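Local coordinates for protein gamma-glutamyl-gamma-aminobutyraldehyde dehydrogenase (Burkholderia cenocepacia, PDB 4LIH) that probably oxidises aldehydes to carboxylic acids with NAD(P)+ as the hydride acceptor, as a member of the aldehyde dehydrogenase family, at residues W98-R103 and A132-E137; L106-S110 and T124-P130. All coordinates share one frame; numbering follows the deposited sequence.

Contact 1: residues W98-R103 and A132-E137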
loop_
_atom_site.group_PDB
_atom_site.type_symbol
_atom_site.label_atom_id
_atom_site.label_comp_id
_atom_site.label_asym_id
_atom_site.label_seq_id
_atom_site.Cartn_x
_atom_site.Cartn_y
_atom_site.Cartn_z
ATOM N N TRP A 98 -19.505 10.531 18.612
ATOM C CA TRP A 98 -18.798 11.172 19.724
ATOM C C TRP A 98 -18.209 12.497 19.268
ATOM O O TRP A 98 -18.381 13.536 19.923
ATOM C CB TRP A 98 -17.713 10.229 20.227
ATOM C CG TRP A 98 -16.923 10.680 21.389
ATOM C CD1 TRP A 98 -17.286 11.543 22.372
ATOM C CD2 TRP A 98 -15.641 10.178 21.738
ATOM N NE1 TRP A 98 -16.286 11.616 23.323
ATOM C CE2 TRP A 98 -15.242 10.821 22.918
ATOM C CE3 TRP A 98 -14.766 9.281 21.123
ATOM C CZ2 TRP A 98 -14.035 10.545 23.542
ATOM C CZ3 TRP A 98 -13.550 9.034 21.734
ATOM C CH2 TRP A 98 -13.211 9.647 22.936
ATOM N N ALA A 99 -17.586 12.472 18.097
ATOM C CA ALA A 99 -17.056 13.659 17.497
ATOM C C ALA A 99 -18.134 14.693 17.216
ATOM O O ALA A 99 -17.923 15.881 17.492
ATOM C CB ALA A 99 -16.342 13.321 16.202
ATOM N N ALA A 100 -19.253 14.255 16.664
ATOM C CA ALA A 100 -20.435 15.148 16.492
ATOM C C ALA A 100 -20.833 15.811 17.814
ATOM O O ALA A 100 -21.135 17.011 17.860
ATOM C CB ALA A 100 -21.609 14.391 15.912
ATOM N N LEU A 101 -20.855 15.018 18.885
ATOM C CA LEU A 101 -21.130 15.563 20.206
ATOM C C LEU A 101 -20.088 16.585 20.626
ATOM O O LEU A 101 -20.440 17.661 21.136
ATOM C CB LEU A 101 -21.273 14.472 21.259
ATOM C CG LEU A 101 -22.585 13.673 21.203
ATOM C CD1 LEU A 101 -22.447 12.419 22.032
ATOM C CD2 LEU A 101 -23.773 14.470 21.698
ATOM N N MET A 102 -18.808 16.290 20.412
ATOM C CA MET A 102 -17.784 17.269 20.748
ATOM C C MET A 102 -18.099 18.580 20.033
ATOM O O MET A 102 -18.007 19.652 20.629
ATOM C CB MET A 102 -16.392 16.826 20.341
ATOM C CG MET A 102 -15.875 15.624 21.085
ATOM S SD MET A 102 -14.162 15.256 20.574
ATOM C CE MET A 102 -14.136 13.615 21.205
ATOM N N ARG A 103 -18.470 18.480 18.769
ATOM C CA ARG A 103 -18.770 19.639 17.986
ATOM C C ARG A 103 -20.028 20.378 18.502
ATOM O O ARG A 103 -20.056 21.611 18.545
ATOM C CB ARG A 103 -18.906 19.256 16.504
ATOM C CG ARG A 103 -17.582 18.868 15.895
ATOM C CD ARG A 103 -17.697 18.616 14.394
ATOM N NE ARG A 103 -16.440 18.112 13.829
ATOM C CZ ARG A 103 -15.396 18.866 13.465
ATOM N NH1 ARG A 103 -15.401 20.207 13.586
ATOM N NH2 ARG A 103 -14.318 18.277 12.973
ATOM N N ALA A 132 -9.523 18.047 17.774
ATOM C CA ALA A 132 -9.834 16.807 18.468
ATOM C C ALA A 132 -10.897 16.006 17.733
ATOM O O ALA A 132 -10.791 14.751 17.627
ATOM C CB ALA A 132 -10.291 17.077 19.919
ATOM N N ALA A 133 -11.950 16.713 17.313
ATOM C CA ALA A 133 -13.107 16.109 16.686
ATOM C C ALA A 133 -12.656 15.548 15.323
ATOM O O ALA A 133 -12.955 14.417 15.041
ATOM C CB ALA A 133 -14.217 17.103 16.512
ATOM N N TYR A 134 -11.808 16.316 14.597
ATOM C CA TYR A 134 -11.267 15.884 13.273
ATOM C C TYR A 134 -10.424 14.655 13.434
ATOM O O TYR A 134 -10.550 13.699 12.675
ATOM C CB TYR A 134 -10.525 17.005 12.588
ATOM C CG TYR A 134 -9.571 16.645 11.413
ATOM C CD1 TYR A 134 -10.028 16.039 10.246
ATOM C CD2 TYR A 134 -8.243 17.032 11.451
ATOM C CE1 TYR A 134 -9.194 15.743 9.183
ATOM C CE2 TYR A 134 -7.389 16.772 10.386
ATOM C CZ TYR A 134 -7.847 16.144 9.256
ATOM O OH TYR A 134 -6.954 15.895 8.222
ATOM N N CYS A 135 -9.631 14.617 14.508
ATOM C CA CYS A 135 -8.809 13.442 14.728
ATOM C C CYS A 135 -9.656 12.179 14.953
ATOM O O CYS A 135 -9.432 11.137 14.319
ATOM C CB CYS A 135 -7.816 13.681 15.850
ATOM S SG CYS A 135 -6.762 12.271 16.216
ATOM N N VAL A 136 -10.665 12.276 15.800
ATOM C CA VAL A 136 -11.552 11.162 16.040
ATOM C C VAL A 136 -12.280 10.751 14.730
ATOM O O VAL A 136 -12.377 9.569 14.396
ATOM C CB VAL A 136 -12.548 11.501 17.139
ATOM C CG1 VAL A 136 -13.616 10.409 17.236
ATOM C CG2 VAL A 136 -11.798 11.656 18.464
ATOM N N GLU A 137 -12.798 11.720 14.003
ATOM C CA GLU A 137 -13.507 11.434 12.775
ATOM C C GLU A 137 -12.663 10.740 11.725
ATOM O O GLU A 137 -13.144 9.834 10.992
ATOM C CB GLU A 137 -14.083 12.734 12.161
ATOM C CG GLU A 137 -15.220 13.380 12.962
ATOM C CD GLU A 137 -15.408 14.871 12.707
ATOM O OE1 GLU A 137 -14.613 15.568 12.040
ATOM O OE2 GLU A 137 -16.385 15.394 13.226
#

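Contact 2: residues L106-S110 and T124-P130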
loop_
_atom_site.group_PDB
_atom_site.type_symbol
_atom_site.label_atom_id
_atom_site.label_comp_id
_atom_site.label_asym_id
_atom_site.label_seq_id
_atom_site.Cartn_x
_atom_site.Cartn_y
_atom_site.Cartn_z
ATOM N N LEU A 106 -19.031 22.343 21.392
ATOM C CA LEU A 106 -17.773 23.036 21.135
ATOM C C LEU A 106 -17.544 24.251 22.047
ATOM O O LEU A 106 -16.417 24.448 22.499
ATOM C CB LEU A 106 -17.622 23.445 19.672
ATOM C CG LEU A 106 -16.315 24.217 19.408
ATOM C CD1 LEU A 106 -15.609 23.741 18.155
ATOM C CD2 LEU A 106 -16.572 25.700 19.336
ATOM N N ASP A 107 -18.570 25.089 22.265
ATOM C CA ASP A 107 -18.396 26.294 23.112
ATOM C C ASP A 107 -17.994 25.925 24.551
ATOM O O ASP A 107 -17.047 26.492 25.079
ATOM C CB ASP A 107 -19.653 27.182 23.159
ATOM C CG ASP A 107 -19.925 27.884 21.848
ATOM O OD1 ASP A 107 -19.107 27.866 20.931
ATOM O OD2 ASP A 107 -20.998 28.482 21.730
ATOM N N GLU A 108 -18.699 24.971 25.146
ATOM C CA GLU A 108 -18.384 24.472 26.490
ATOM C C GLU A 108 -16.956 23.909 26.574
ATOM O O GLU A 108 -16.202 24.231 27.502
ATOM C CB GLU A 108 -19.370 23.395 26.928
ATOM C CG GLU A 108 -19.185 22.932 28.353
ATOM C CD GLU A 108 -19.943 21.676 28.685
ATOM O OE1 GLU A 108 -20.634 21.116 27.799
ATOM O OE2 GLU A 108 -19.850 21.242 29.841
ATOM N N LEU A 109 -16.584 23.112 25.581
ATOM C CA LEU A 109 -15.282 22.447 25.607
ATOM C C LEU A 109 -14.171 23.480 25.396
ATOM O O LEU A 109 -13.120 23.426 26.014
ATOM C CB LEU A 109 -15.220 21.353 24.542
ATOM C CG LEU A 109 -16.025 20.101 24.817
ATOM C CD1 LEU A 109 -16.049 19.209 23.584
ATOM C CD2 LEU A 109 -15.458 19.364 26.022
ATOM N N SER A 110 -14.395 24.378 24.458
ATOM C CA SER A 110 -13.461 25.467 24.225
ATOM C C SER A 110 -13.276 26.320 25.494
ATOM O O SER A 110 -12.137 26.657 25.860
ATOM C CB SER A 110 -13.930 26.307 23.065
ATOM O OG SER A 110 -13.979 25.559 21.874
ATOM N N THR A 124 -8.848 27.987 21.081
ATOM C CA THR A 124 -9.532 26.743 21.496
ATOM C C THR A 124 -10.785 26.420 20.695
ATOM O O THR A 124 -11.092 25.248 20.453
ATOM C CB THR A 124 -9.849 26.680 23.002
ATOM O OG1 THR A 124 -10.734 27.751 23.387
ATOM C CG2 THR A 124 -8.570 26.713 23.797
ATOM N N THR A 125 -11.498 27.466 20.278
ATOM C CA THR A 125 -12.677 27.319 19.460
ATOM C C THR A 125 -12.406 26.923 18.020
ATOM O O THR A 125 -13.307 26.396 17.351
ATOM C CB THR A 125 -13.539 28.601 19.445
ATOM O OG1 THR A 125 -12.770 29.694 18.935
ATOM C CG2 THR A 125 -14.056 28.928 20.848
ATOM N N THR A 126 -11.180 27.160 17.540
ATOM C CA THR A 126 -10.854 26.956 16.160
ATOM C C THR A 126 -9.749 25.928 15.874
ATOM O O THR A 126 -9.739 25.331 14.810
ATOM C CB THR A 126 -10.441 28.276 15.488
ATOM O OG1 THR A 126 -9.231 28.765 16.088
ATOM C CG2 THR A 126 -11.545 29.281 15.637
ATOM N N VAL A 127 -8.836 25.732 16.803
ATOM C CA VAL A 127 -7.729 24.804 16.644
ATOM C C VAL A 127 -7.975 23.589 17.519
ATOM O O VAL A 127 -8.081 22.479 17.009
ATOM C CB VAL A 127 -6.383 25.484 16.974
ATOM C CG1 VAL A 127 -5.249 24.463 17.078
ATOM C CG2 VAL A 127 -6.064 26.590 15.950
ATOM N N ASP A 128 -8.104 23.781 18.837
ATOM C CA ASP A 128 -8.069 22.632 19.777
ATOM C C ASP A 128 -9.304 21.704 19.699
ATOM O O ASP A 128 -9.172 20.524 19.436
ATOM C CB ASP A 128 -7.834 23.144 21.233
ATOM C CG ASP A 128 -6.562 23.999 21.339
ATOM O OD1 ASP A 128 -6.561 25.183 20.949
ATOM O OD2 ASP A 128 -5.529 23.472 21.750
ATOM N N VAL A 129 -10.510 22.230 19.925
ATOM C CA VAL A 129 -11.688 21.393 19.905
ATOM C C VAL A 129 -11.978 20.869 18.450
ATOM O O VAL A 129 -12.091 19.691 18.244
ATOM C CB VAL A 129 -12.888 22.105 20.570
ATOM C CG1 VAL A 129 -14.116 21.188 20.548
ATOM C CG2 VAL A 129 -12.531 22.536 22.025
ATOM N N PRO A 130 -11.993 21.722 17.428
ATOM C CA PRO A 130 -12.202 21.124 16.098
ATOM C C PRO A 130 -11.142 20.087 15.698
ATOM O O PRO A 130 -11.490 19.107 15.027
ATOM C CB PRO A 130 -12.162 22.326 15.146
ATOM C CG PRO A 130 -12.438 23.499 15.993
ATOM C CD PRO A 130 -11.894 23.194 17.357
#

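Contact 1: residues W98-R103 and A132-E137
With CG set opposite their own carbonyl carbons, Arg-103 (chi1 -70°) and Glu-137 (chi1 -68°) run out from their helices in opposite directions until their charged ends meet. Arg-103 stays extended as far as NE, then turns at its last torsion to present one side of its guanidinium to the acid. The grip is two-pronged: NE of Arg-103 donates to OE2 of Glu-137 at 2.8 Å, nearly straight, while NH2 of Arg-103 reaches OE1 of Glu-137 at 2.9 Å. Both oxygens are met on the syn side, and the two flat groups lie within 19° of coplanar, so the pair of bonds fixes the rotation of the carboxylate.

Beneath the salt bridge the packing is made by small residues. CB of Ala-133 sits against one face of the guanidinium, 3.6 Å from NE of Arg-103, and CB of Ala-99 touches CG of Glu-137 at 3.4 Å. Alanine suits both places because the CA atoms of Ala-99 and Ala-133 approach to 4.7 Å. Deeper in, the slim, flexible thioether of Met-102 lies between the helices, SD against Ala-133 and CE meeting CG2 of Val-136 at 4.1 Å and also lying over a face of the Trp-98 ring. CG1 of Val-136 packs on CB of Ala-99. Trp-98 itself gives its NE1 proton to O of Val-211 and stacks on Phe-186. Tyr-134, whose CB borders the guanidinium, makes a cation-pi contact with Arg-89 of a second subunit. The whole is an antiparallel helix pair, the axes of the two segments approaching to 8.8 Å, with an alanine-lined interface bordered by an ion pair.

Contact 2: residues L106-S110 and T124-P130
Ser-110 and Val-129 form the close-packed part of this crossing, where two helical segments meet at 90°. CG2 of Val-129 presses against OG of Ser-110 at 3.4 Å and also lies 3.9 Å from CB of Leu-109. On the other flank of Ser-110, its CB is 3.4 Å from CG2 of Thr-125, tighter than usual for two carbons. A serine suits such a spot: it is small, and it can return its hydroxyl to its own helix. With chi1 at -62°, OG lies beside the backbone N and bonds O of Leu-106 at 2.8 Å, coming from above the carbonyl plane on the face opposite to that used by Ser-110 N.

The side nearer solvent is built differently. Leu-106, partly exposed, sends out its branched end with CG anti to N (chi1 178°), and CD1 rests 3.8 Å from CG1 of Val-129 and equally far from CD of Pro-130. Toward Thr-125, also partly exposed, it meets the backbone, CD1 of Leu-106 lying 3.6 Å from O of Thr-125, while the side chains themselves stay farther apart. The hydroxyl of Thr-125 turns back to O of Ile-121, and Trp-17 of helix 14-23 also touches this threonine.

At the buried end, OG1 of Thr-124 lies 3.0 Å from O of Ser-110 and is also hydrogen-bonded to OG1 of Thr-114. The chemistry is therefore mixed: aliphatic groups and small hydroxyl residues share the contact, Val-129 and Ser-110 being prominent, and the hydroxyls find partners in nearby backbone carbonyls or, for Thr-124, in another threonine, which probably makes it easier to bury them.

How the contacts relate
Both contacts share helix 121-142, whose earlier part packs on helix 106-117 and whose later part packs on helix 88-104. In chain order the four segments are 98-103, 106-110, 124-130 and 132-137, so contact 2 is nested inside the loop that contact 1 closes. Their centres lie 11 Å apart, and they touch: O of Met-102 is 3.6 Å from CD1 of Leu-109. Three consecutive helices thus pack together, the segments nearly antiparallel in contact 1 and at right angles in contact 2. Helix 206-218, which follows strand 195-199 of the seven-stranded sheet, touches both contacts, whereas contact 1 alone reaches a second subunit. Both lie away from the predicted active-site glutamate, Glu-274.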